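Local coordinates for protein 4-methyl-5(B-hydroxyethyl)-thiazole monophosphate biosynthesis enzyme (PDB 3OT1) that is of unproven function but belongs to the DJ-1/PfpI family and may take part in thiazole monophosphate biosynthesis, at residues G19-E24 with Q51-V56; I12-A17 with A76-V81; C131-F136 with T159-G164. One frame throughout, in Å; residues are numbered along the deposited sequence. Where two conformers were deposited one is given.

Interaction 1: residues G19-E24 with Q51-V56; sequences GSEEME and QGSRGV
The carboxylate of E22 reaches into the turn formed by G52 to G55 and takes hydrogen bonds from S53 and R54 of the turn and from V56 just after it. OE2 accepts from R54 N at 2.8 Å, on its syn side and somewhat out of the carboxylate plane. It also accepts from V56 N at 3.0 Å, met nearly along the C-O bond. OE1 takes the hydroxyl S53 OG at 2.7 Å and a weak second bond from R54 N. These bonds fix the rotation of the carboxylate. CG of E22 sits between the backbone N and the carbonyl carbon (chi1 49°), and the chain bends at chi2 to face the turn.

Two backbone bonds join the segments as well. G19 N donates to Q51 O at 2.9 Å. S53 N donates to S20 O.

Within the DJ-1/PfpI fold, the contact ties the loop between strand 11-16 and helix 22-34 to the type I turn G52-G55 of the hairpin 49-51/57-59. E21 is the N-cap of that helix.

Charge contact is looser. E21 OE1 and R54 NH1 form a long salt bridge of 3.6 Å, with the oxygen well out of the guanidinium plane. OE1 has its stronger partner in a basic side chain of the other subunit.

Apolar contact is small: E22 CG lies 3.6 Å from V56 CB.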
ATOM      1  N   GLY A  19       8.230   6.856  11.471  1.00  5.77           N
ATOM      2  CA  GLY A  19       9.064   6.745  10.310  1.00  5.28           C
ATOM      3  C   GLY A  19       8.945   5.465   9.527  1.00  4.65           C
ATOM      4  O   GLY A  19       9.615   5.322   8.498  1.00  5.37           O
ATOM      5  N   SER A  20       8.129   4.521   9.982  1.00  4.76           N
ATOM      6  CA  SER A  20       7.869   3.343   9.185  1.00  4.15           C
ATOM      7  C   SER A  20       7.222   3.720   7.858  1.00  4.13           C
ATOM      8  O   SER A  20       6.449   4.680   7.773  1.00  5.07           O
ATOM      9  CB  SER A  20       6.969   2.347   9.917  1.00  4.58           C
ATOM     10  OG  SER A  20       7.622   1.762  11.038  1.00  5.51           O
ATOM     11  N   GLU A  21       7.554   2.960   6.832  1.00  4.29           N
ATOM     12  CA  GLU A  21       7.004   3.164   5.488  1.00  3.95           C
ATOM     13  C   GLU A  21       5.553   2.680   5.515  1.00  4.09           C
ATOM     14  O   GLU A  21       5.282   1.479   5.696  1.00  4.05           O
ATOM     15  CB  GLU A  21       7.838   2.462   4.438  1.00  4.54           C
ATOM     16  CG  GLU A  21       7.976   3.237   3.128  1.00  4.62           C
ATOM     17  CD  GLU A  21       6.678   3.515   2.463  1.00  5.45           C
ATOM     18  OE1 GLU A  21       6.590   4.552   1.762  1.00  6.65           O
ATOM     19  OE2 GLU A  21       5.736   2.720   2.628  1.00  5.55           O
ATOM     20  N   GLU A  22       4.634   3.627   5.421  1.00  4.25           N
ATOM     21  CA  GLU A  22       3.232   3.325   5.661  1.00  3.96           C
ATOM     22  C   GLU A  22       2.599   2.481   4.577  1.00  4.12           C
ATOM     23  O   GLU A  22       1.734   1.666   4.891  1.00  4.21           O
ATOM     24  CB  GLU A  22       2.400   4.598   5.887  1.00  4.85           C
ATOM     25  CG  GLU A  22       2.595   5.700   4.856  1.00  5.00           C
ATOM     26  CD  GLU A  22       3.685   6.670   5.287  1.00  5.16           C
ATOM     27  OE1 GLU A  22       4.861   6.298   5.163  1.00  5.54           O
ATOM     28  OE2 GLU A  22       3.365   7.773   5.758  1.00  6.22           O
HETATM   29  N   MSE A  23       2.961   2.660   3.303  1.00  4.11           N
HETATM   30  CA  MSE A  23       2.352   1.804   2.279  0.50  4.90           C
HETATM   31  C   MSE A  23       2.887   0.384   2.418  1.00  4.42           C
HETATM   32  O   MSE A  23       2.134  -0.569   2.244  1.00  5.24           O
HETATM   33  CB  MSE A  23       2.449   2.341   0.851  0.50  5.83           C
HETATM   34  CG  MSE A  23       3.690   2.023   0.085  0.50  7.76           C
HETATM   35 SE   MSE A  23       3.589   2.807  -1.688  0.50 11.86          SE
HETATM   36  CE  MSE A  23       3.573   1.273  -2.912  0.50 12.80           C
ATOM     37  N   GLU A  24       4.169   0.225   2.728  1.00  4.44           N
ATOM     38  CA  GLU A  24       4.655  -1.126   2.985  1.00  4.33           C
ATOM     39  C   GLU A  24       3.885  -1.778   4.127  1.00  4.27           C
ATOM     40  O   GLU A  24       3.468  -2.924   4.056  1.00  4.57           O
ATOM     41  CB  GLU A  24       6.148  -1.098   3.309  1.00  5.24           C
ATOM     42  CG  GLU A  24       7.016  -0.645   2.153  1.00  5.63           C
ATOM     43  CD  GLU A  24       8.472  -0.425   2.505  1.00  5.97           C
ATOM     44  OE1 GLU A  24       8.922  -0.792   3.600  1.00  6.22           O
ATOM     45  OE2 GLU A  24       9.181   0.159   1.620  1.00  6.87           O
ATOM     46  N   GLN A  51       3.598   8.131  13.520  1.00  6.25           N
ATOM     47  CA  GLN A  51       3.464   8.788  12.233  1.00  6.41           C
ATOM     48  C   GLN A  51       4.409   8.142  11.235  1.00  5.48           C
ATOM     49  O   GLN A  51       5.619   8.048  11.469  1.00  6.31           O
ATOM     50  CB  GLN A  51       3.728  10.277  12.353  1.00  7.61           C
ATOM     51  CG  GLN A  51       3.271  11.016  11.137  1.00  9.49           C
ATOM     52  CD  GLN A  51       3.115  12.500  11.330  1.00 12.90           C
ATOM     53  OE1 GLN A  51       3.827  13.136  12.126  1.00 14.32           O
ATOM     54  NE2 GLN A  51       2.171  13.079  10.587  1.00 12.09           N
ATOM     55  N   GLY A  52       3.854   7.645  10.133  1.00  5.68           N
ATOM     56  CA  GLY A  52       4.639   7.067   9.081  1.00  5.44           C
ATOM     57  C   GLY A  52       5.536   8.071   8.382  1.00  5.30           C
ATOM     58  O   GLY A  52       5.445   9.283   8.579  1.00  6.72           O
ATOM     59  N   SER A  53       6.419   7.526   7.558  1.00  5.62           N
ATOM     60  CA  SER A  53       7.430   8.306   6.860  1.00  5.78           C
ATOM     61  C   SER A  53       6.890   9.437   6.001  1.00  5.57           C
ATOM     62  O   SER A  53       7.586  10.426   5.814  1.00  7.13           O
ATOM     63  CB  SER A  53       8.270   7.346   6.011  1.00  5.59           C
ATOM     64  OG  SER A  53       7.520   6.703   4.984  1.00  5.43           O
ATOM     65  N   ARG A  54       5.696   9.264   5.455  1.00  5.15           N
ATOM     66  CA  ARG A  54       5.042  10.266   4.600  1.00  5.32           C
ATOM     67  C   ARG A  54       3.828  10.889   5.278  1.00  6.32           C
ATOM     68  O   ARG A  54       2.933  11.415   4.626  1.00  7.44           O
ATOM     69  CB  ARG A  54       4.693   9.684   3.226  1.00  5.39           C
ATOM     70  CG  ARG A  54       5.843   9.690   2.213  1.00  5.31           C
ATOM     71  CD  ARG A  54       6.934   8.709   2.574  1.00  5.41           C
ATOM     72  NE  ARG A  54       8.070   8.784   1.677  1.00  5.20           N
ATOM     73  CZ  ARG A  54       9.124   7.992   1.770  1.00  5.61           C
ATOM     74  NH1 ARG A  54       9.132   7.009   2.655  1.00  5.92           N
ATOM     75  NH2 ARG A  54      10.155   8.164   0.971  1.00  6.62           N
ATOM     76  N   GLY A  55       3.802  10.817   6.594  1.00  6.54           N
ATOM     77  CA  GLY A  55       2.840  11.549   7.389  1.00  7.20           C
ATOM     78  C   GLY A  55       1.605  10.761   7.781  1.00  6.29           C
ATOM     79  O   GLY A  55       0.806  11.265   8.566  1.00  8.18           O
ATOM     80  N   VAL A  56       1.423   9.558   7.249  1.00  5.89           N
ATOM     81  CA  VAL A  56       0.209   8.800   7.502  1.00  5.87           C
ATOM     82  C   VAL A  56       0.280   8.205   8.908  1.00  5.56           C
ATOM     83  O   VAL A  56       1.250   7.504   9.241  1.00  5.96           O
ATOM     84  CB  VAL A  56       0.014   7.697   6.435  1.00  5.71           C
ATOM     85  CG1 VAL A  56      -1.180   6.805   6.785  1.00  7.21           C
ATOM     86  CG2 VAL A  56      -0.168   8.328   5.063  1.00  7.20           C
TER

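Interaction 2: residues I12-A17 with A76-V81; sequences ILVPVA and ALPGGV
A76 meets strand 11-16 mainly through its backbone and buries the most surface in this contact. Its N-H donates to L13 O at 2.9 Å. The bond is nearly straight at hydrogen (172°). Its carbonyl oxygen faces V14 and P15. V14 CA approaches A76 O at 3.4 Å in a CA-H...O contact, and P15 CD comes to 3.3 Å from the same oxygen. The methyl CB of A76 touches I12 CG2 and V14 CG2, each at 4.2 Å. On this side of the sheet A76 also packs on I28 of helix 22-34.

P15 has no N-H to give to the sheet. Its ring carbons do the touching instead. CG of P15 lies 3.7 Å from L77 CD2, and the two side chains cross at a slant. CG of L77 stands anti to its own carbonyl carbon, chi1 -57°. Although CB starts out away from strand 11-16, the end of the side chain comes back to the proline. F87 and L93 of two helices cover this pair.

P78 follows the end of strand 74-77. Its ring points at strand 11-16, where P78 CG meets V14 CG1 at 3.8 Å. P78 CD lies 3.2 Å from P15 O. That oxygen is buried with no hydrogen-bond partner. T25 of helix 22-34 packs on P78.

Strands 11-16 and 74-77 are parallel neighbours in the middle of the main sheet, with helices on both sides. This is the three-layer alpha-beta-alpha sandwich of the DJ-1/PfpI family, with the loops that continue the strands gathered at their C-terminal ends.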
ATOM      1  N   ILE A  12       0.110 -12.993  12.979  1.00  7.81           N
ATOM      2  CA  ILE A  12       1.275 -12.242  12.505  1.00  7.22           C
ATOM      3  C   ILE A  12       1.449 -10.979  13.350  1.00  6.33           C
ATOM      4  O   ILE A  12       0.497 -10.227  13.576  1.00  7.23           O
ATOM      5  CB  ILE A  12       1.085 -11.779  11.033  1.00  7.37           C
ATOM      6  CG1 ILE A  12       0.506 -12.897  10.147  1.00  9.14           C
ATOM      7  CG2 ILE A  12       2.414 -11.235  10.502  1.00  8.21           C
ATOM      8  CD1 ILE A  12       1.434 -14.084   9.986  1.00 11.54           C
ATOM      9  N   LEU A  13       2.687 -10.729  13.755  1.00  5.83           N
ATOM     10  CA  LEU A  13       3.043  -9.509  14.462  1.00  5.72           C
ATOM     11  C   LEU A  13       3.722  -8.549  13.491  1.00  4.81           C
ATOM     12  O   LEU A  13       4.699  -8.936  12.841  1.00  5.57           O
ATOM     13  CB  LEU A  13       3.982  -9.807  15.626  1.00  6.32           C
ATOM     14  CG  LEU A  13       4.457  -8.602  16.437  1.00  6.65           C
ATOM     15  CD1 LEU A  13       3.308  -7.811  17.019  1.00  8.75           C
ATOM     16  CD2 LEU A  13       5.405  -9.074  17.557  1.00  8.67           C
ATOM     17  N   VAL A  14       3.192  -7.322  13.378  1.00  4.99           N
ATOM     18  CA  VAL A  14       3.736  -6.284  12.510  1.00  4.96           C
ATOM     19  C   VAL A  14       4.093  -5.068  13.368  1.00  4.94           C
ATOM     20  O   VAL A  14       3.239  -4.234  13.699  1.00  5.59           O
ATOM     21  CB  VAL A  14       2.744  -5.873  11.405  1.00  4.93           C
ATOM     22  CG1 VAL A  14       3.369  -4.820  10.488  1.00  6.13           C
ATOM     23  CG2 VAL A  14       2.324  -7.082  10.595  1.00  6.40           C
ATOM     24  N   PRO A  15       5.369  -4.945  13.757  1.00  4.93           N
ATOM     25  CA  PRO A  15       5.795  -3.753  14.482  1.00  5.21           C
ATOM     26  C   PRO A  15       5.764  -2.527  13.575  1.00  4.77           C
ATOM     27  O   PRO A  15       6.019  -2.625  12.379  1.00  5.06           O
ATOM     28  CB  PRO A  15       7.233  -4.079  14.856  1.00  5.83           C
ATOM     29  CG  PRO A  15       7.267  -5.573  14.830  1.00  5.72           C
ATOM     30  CD  PRO A  15       6.449  -5.927  13.656  1.00  5.69           C
ATOM     31  N   VAL A  16       5.442  -1.387  14.178  1.00  5.34           N
ATOM     32  CA  VAL A  16       5.470  -0.103  13.495  1.00  5.08           C
ATOM     33  C   VAL A  16       6.150   0.917  14.385  1.00  4.99           C
ATOM     34  O   VAL A  16       6.095   0.827  15.614  1.00  6.40           O
ATOM     35  CB  VAL A  16       4.039   0.368  13.136  1.00  5.90           C
ATOM     36  CG1 VAL A  16       3.440  -0.572  12.110  1.00  7.57           C
ATOM     37  CG2 VAL A  16       3.137   0.511  14.356  1.00  7.01           C
ATOM     38  N   ALA A  17       6.784   1.893  13.760  1.00  5.18           N
ATOM     39  CA  ALA A  17       7.478   2.959  14.483  1.00  5.65           C
ATOM     40  C   ALA A  17       7.276   4.269  13.761  1.00  5.67           C
ATOM     41  O   ALA A  17       6.880   4.328  12.604  1.00  5.54           O
ATOM     42  CB  ALA A  17       8.999   2.659  14.561  1.00  6.13           C
ATOM     43  N   ALA A  76       6.661  -9.743  10.820  1.00  5.46           N
ATOM     44  CA  ALA A  76       6.838  -9.020   9.568  1.00  5.20           C
ATOM     45  C   ALA A  76       7.227  -7.575   9.857  1.00  5.26           C
ATOM     46  O   ALA A  76       6.481  -6.848  10.538  1.00  5.73           O
ATOM     47  CB  ALA A  76       5.578  -9.053   8.740  1.00  6.41           C
ATOM     48  N   LEU A  77       8.398  -7.186   9.366  1.00  4.88           N
ATOM     49  CA  LEU A  77       8.982  -5.894   9.667  1.00  4.43           C
ATOM     50  C   LEU A  77       8.930  -4.988   8.441  1.00  4.59           C
ATOM     51  O   LEU A  77       9.609  -5.230   7.444  1.00  5.87           O
ATOM     52  CB  LEU A  77      10.441  -6.063  10.090  1.00  5.37           C
ATOM     53  CG  LEU A  77      10.701  -6.986  11.292  1.00  5.59           C
ATOM     54  CD1 LEU A  77      12.209  -7.030  11.558  1.00  8.89           C
ATOM     55  CD2 LEU A  77       9.980  -6.508  12.522  1.00  8.41           C
ATOM     56  N   PRO A  78       8.123  -3.909   8.513  1.00  4.63           N
ATOM     57  CA  PRO A  78       8.151  -2.898   7.460  0.70  4.40           C
ATOM     58  C   PRO A  78       9.499  -2.187   7.385  1.00  4.62           C
ATOM     59  O   PRO A  78      10.285  -2.242   8.335  1.00  5.00           O
ATOM     60  CB  PRO A  78       7.039  -1.926   7.882  0.70  5.38           C
ATOM     61  CG  PRO A  78       6.142  -2.745   8.813  0.70  5.53           C
ATOM     62  CD  PRO A  78       7.108  -3.625   9.548  0.70  4.16           C
ATOM     63  N   GLY A  79       9.708  -1.486   6.287  1.00  4.74           N
ATOM     64  CA  GLY A  79      10.878  -0.643   6.106  1.00  5.35           C
ATOM     65  C   GLY A  79      10.578   0.812   6.368  1.00  4.97           C
ATOM     66  O   GLY A  79       9.839   1.157   7.290  1.00  5.43           O
ATOM     67  N   GLY A  80      11.156   1.674   5.547  1.00  5.90           N
ATOM     68  CA  GLY A  80      11.278   3.101   5.831  1.00  6.43           C
ATOM     69  C   GLY A  80      12.562   3.342   6.588  1.00  6.54           C
ATOM     70  O   GLY A  80      12.902   2.558   7.466  1.00  7.76           O
ATOM     71  N   VAL A  81      13.267   4.425   6.265  1.00  6.63           N
ATOM     72  CA  VAL A  81      14.571   4.645   6.860  1.00  7.06           C
ATOM     73  C   VAL A  81      14.465   4.978   8.346  1.00  6.77           C
ATOM     74  O   VAL A  81      15.118   4.345   9.206  1.00  7.53           O
ATOM     75  CB  VAL A  81      15.341   5.708   6.086  1.00  7.92           C
ATOM     76  CG1 VAL A  81      16.651   6.031   6.791  1.00  9.53           C
ATOM     77  CG2 VAL A  81      15.606   5.240   4.659  1.00  9.20           C
TER

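Interaction 3: residues C131-F136 with T159-G164; sequences CHPNFF and TSQGPG
H132 and Q161 bring the two backbones closest, with their CA atoms 4.3 Å apart. H132 CA approaches Q161 O at 3.1 Å. This is a bent CA-H...O contact, 124° at hydrogen. C131 CA lies 3.8 Å from S160 O. The segments meet without a direct hydrogen bond. Each is tied to C111 instead, H132 and S160 both by backbone bonds. After H132 the chain enters a 3-10 segment, while strand 157-160 runs out into the loop that holds Q161.

Q161 carries most of the side-chain contact. CG stands anti to the carbonyl carbon (chi1 -63°), and the chain beyond it is extended. Q161 CG touches C131 O at 3.3 Å. At the tip, Q161 OE1 lies 3.4 Å from P133 CG. NE2 of Q161 comes to the edge of the F136 ring, near its plane, 3.9 Å from CZ. The amide and the ring are almost perpendicular, 89° apart. NE2 has its main partner in Q147 O. P133 CA sits over the centre of one face of the F136 ring.

The H132 ring approaches the other backbone obliquely, CD2 3.5 Å from Q161 O. Its ND1 accepts from N134 N, which helps to hold the ring's rotation. NE2 makes a weak bond to the backbone of the other subunit.

The contact joins the C-terminal end of strand 157-160 to the loop after helix 113-119. C111 follows strand 106-110 at the nucleophile elbow, consistent with the reactive cysteine of DJ-1 relatives; H132 probably corresponds to the histidine near it.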
ATOM      1  N   CYS A 131      17.400  -6.290   0.160  1.00  6.07           N
ATOM      2  CA  CYS A 131      16.963  -5.077   0.851  1.00  6.35           C
ATOM      3  C   CYS A 131      16.725  -4.019  -0.202  1.00  6.08           C
ATOM      4  O   CYS A 131      16.845  -4.292  -1.393  1.00  6.91           O
ATOM      5  CB  CYS A 131      18.009  -4.613   1.877  1.00  6.41           C
ATOM      6  SG  CYS A 131      19.604  -4.132   1.227  1.00  8.07           S
ATOM      7  N   HIS A 132      16.423  -2.805   0.233  1.00  6.30           N
ATOM      8  CA  HIS A 132      16.271  -1.727  -0.742  1.00  6.73           C
ATOM      9  C   HIS A 132      17.577  -1.516  -1.501  1.00  8.02           C
ATOM     10  O   HIS A 132      18.633  -1.518  -0.890  1.00  7.83           O
ATOM     11  CB  HIS A 132      15.886  -0.447  -0.028  1.00  6.81           C
ATOM     12  CG  HIS A 132      15.413   0.602  -0.955  1.00  7.39           C
ATOM     13  ND1 HIS A 132      16.269   1.372  -1.708  1.00  9.11           N
ATOM     14  CD2 HIS A 132      14.157   0.969  -1.282  1.00 10.45           C
ATOM     15  CE1 HIS A 132      15.541   2.174  -2.463  1.00 10.25           C
ATOM     16  NE2 HIS A 132      14.262   1.971  -2.205  1.00 11.20           N
ATOM     17  N   PRO A 133      17.518  -1.320  -2.823  1.00  8.65           N
ATOM     18  CA  PRO A 133      18.745  -1.149  -3.596  1.00  9.96           C
ATOM     19  C   PRO A 133      19.649  -0.046  -3.092  1.00 10.32           C
ATOM     20  O   PRO A 133      20.866  -0.140  -3.244  1.00 12.03           O
ATOM     21  CB  PRO A 133      18.219  -0.850  -4.998  1.00 11.04           C
ATOM     22  CG  PRO A 133      16.964  -1.594  -5.074  1.00 11.34           C
ATOM     23  CD  PRO A 133      16.350  -1.442  -3.713  1.00  8.75           C
ATOM     24  N   ASN A 134      19.077   1.007  -2.509  1.00 10.68           N
ATOM     25  CA  ASN A 134      19.903   2.105  -2.026  1.00 11.76           C
ATOM     26  C   ASN A 134      20.701   1.717  -0.782  1.00 11.63           C
ATOM     27  O   ASN A 134      21.573   2.482  -0.345  1.00 13.75           O
ATOM     28  CB  ASN A 134      19.085   3.410  -1.844  1.00 13.05           C
ATOM     29  CG  ASN A 134      18.663   4.031  -3.169  1.00 12.71           C
ATOM     30  OD1 ASN A 134      19.209   3.736  -4.238  1.00 16.23           O
ATOM     31  ND2 ASN A 134      17.629   4.860  -3.110  1.00 16.21           N
ATOM     32  N   PHE A 135      20.468   0.491  -0.268  1.00 11.31           N
ATOM     33  CA  PHE A 135      21.181  -0.051   0.875  1.00 10.58           C
ATOM     34  C   PHE A 135      21.890  -1.387   0.590  1.00 11.13           C
ATOM     35  O   PHE A 135      22.394  -2.025   1.515  1.00 11.05           O
ATOM     36  CB  PHE A 135      20.231  -0.177   2.090  1.00 11.24           C
ATOM     37  CG  PHE A 135      19.802   1.147   2.638  1.00 11.63           C
ATOM     38  CD1 PHE A 135      20.608   1.833   3.513  1.00 11.90           C
ATOM     39  CD2 PHE A 135      18.625   1.738   2.223  1.00 13.07           C
ATOM     40  CE1 PHE A 135      20.237   3.072   3.995  1.00 12.89           C
ATOM     41  CE2 PHE A 135      18.245   2.986   2.705  1.00 12.62           C
ATOM     42  CZ  PHE A 135      19.048   3.655   3.587  1.00 13.75           C
ATOM     43  N   PHE A 136      21.971  -1.785  -0.680  1.00 10.92           N
ATOM     44  CA  PHE A 136      22.641  -3.048  -1.027  1.00 10.97           C
ATOM     45  C   PHE A 136      24.055  -3.126  -0.455  1.00 11.92           C
ATOM     46  O   PHE A 136      24.537  -4.203  -0.103  1.00 12.52           O
ATOM     47  CB  PHE A 136      22.747  -3.209  -2.545  1.00 10.83           C
ATOM     48  CG  PHE A 136      21.489  -3.672  -3.253  1.00 10.50           C
ATOM     49  CD1 PHE A 136      20.417  -4.292  -2.624  1.00  9.43           C
ATOM     50  CD2 PHE A 136      21.463  -3.564  -4.640  1.00 10.76           C
ATOM     51  CE1 PHE A 136      19.330  -4.714  -3.396  1.00  9.80           C
ATOM     52  CE2 PHE A 136      20.392  -3.984  -5.379  1.00 11.91           C
ATOM     53  CZ  PHE A 136      19.343  -4.582  -4.764  1.00 10.03           C
ATOM     54  N   THR A 159      13.067 -11.796   2.778  1.00  4.51           N
ATOM     55  CA  THR A 159      13.333 -10.391   2.623  1.00  4.91           C
ATOM     56  C   THR A 159      12.889  -9.883   1.255  1.00  4.74           C
ATOM     57  O   THR A 159      12.686 -10.644   0.315  1.00  5.42           O
ATOM     58  CB  THR A 159      14.825 -10.061   2.867  1.00  5.19           C
ATOM     59  OG1 THR A 159      15.640 -10.858   2.006  1.00  6.06           O
ATOM     60  CG2 THR A 159      15.185 -10.249   4.318  1.00  5.91           C
ATOM     61  N   SER A 160      12.710  -8.563   1.170  1.00  5.10           N
ATOM     62  CA  SER A 160      12.261  -7.959  -0.065  1.00  5.04           C
ATOM     63  C   SER A 160      12.723  -6.503  -0.119  1.00  5.09           C
ATOM     64  O   SER A 160      13.282  -5.988   0.832  1.00  5.48           O
ATOM     65  CB  SER A 160      10.751  -8.112  -0.192  1.00  4.97           C
ATOM     66  OG  SER A 160      10.224  -7.747  -1.447  1.00  5.57           O
ATOM     67  N   GLN A 161      12.516  -5.844  -1.247  1.00  5.45           N
ATOM     68  CA  GLN A 161      13.228  -4.610  -1.576  1.00  6.04           C
ATOM     69  C   GLN A 161      12.546  -3.274  -1.297  1.00  5.78           C
ATOM     70  O   GLN A 161      13.226  -2.355  -0.883  1.00  6.54           O
ATOM     71  CB  GLN A 161      13.644  -4.644  -3.048  1.00  5.89           C
ATOM     72  CG  GLN A 161      14.618  -5.783  -3.376  1.00  7.09           C
ATOM     73  CD  GLN A 161      15.292  -5.587  -4.701  1.00  9.20           C
ATOM     74  OE1 GLN A 161      15.242  -4.502  -5.297  1.00 11.54           O
ATOM     75  NE2 GLN A 161      15.988  -6.615  -5.156  1.00 10.80           N
ATOM     76  N   GLY A 162      11.261  -3.095  -1.552  1.00  5.90           N
ATOM     77  CA  GLY A 162      10.729  -1.741  -1.460  1.00  6.39           C
ATOM     78  C   GLY A 162       9.241  -1.674  -1.650  1.00  6.17           C
ATOM     79  O   GLY A 162       8.540  -2.687  -1.743  1.00  5.86           O
ATOM     80  N   PRO A 163       8.724  -0.451  -1.741  1.00  6.23           N
ATOM     81  CA  PRO A 163       7.294  -0.260  -1.876  1.00  6.37           C
ATOM     82  C   PRO A 163       6.704  -1.093  -3.021  1.00  6.02           C
ATOM     83  O   PRO A 163       5.643  -1.691  -2.876  1.00  6.17           O
ATOM     84  CB  PRO A 163       7.174   1.255  -2.117  1.00  7.39           C
ATOM     85  CG  PRO A 163       8.320   1.835  -1.373  1.00  7.63           C
ATOM     86  CD  PRO A 163       9.434   0.841  -1.598  1.00  6.74           C
ATOM     87  N   GLY A 164       7.390  -1.104  -4.155  1.00  5.43           N
ATOM     88  CA  GLY A 164       6.923  -1.793  -5.340  1.00  6.03           C
ATOM     89  C   GLY A 164       7.061  -3.296  -5.318  1.00  5.33           C
ATOM     90  O   GLY A 164       6.582  -3.961  -6.239  1.00  5.91           O
TER

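The three contacts border one end of the main parallel sheet. Along the chain, interaction 1 falls between the two segments of interaction 2, and interaction 3 comes last. The centre of interaction 2 lies about 6 Å from the centre of the chain. It is about 10 Å from the centre of interaction 1 and about 14 Å from that of interaction 3. E21 N to G79 O and E24 OE1 to G79 N, both 2.9 Å, probably hydrogen-bond the first two. E24 OE2 packs on P163 CD of interaction 3. E24 therefore joins all three. It also touches C111, consistent with the acidic residue beside the reactive cysteine in DJ-1 relatives. Interactions 1 and 3 both meet the other subunit.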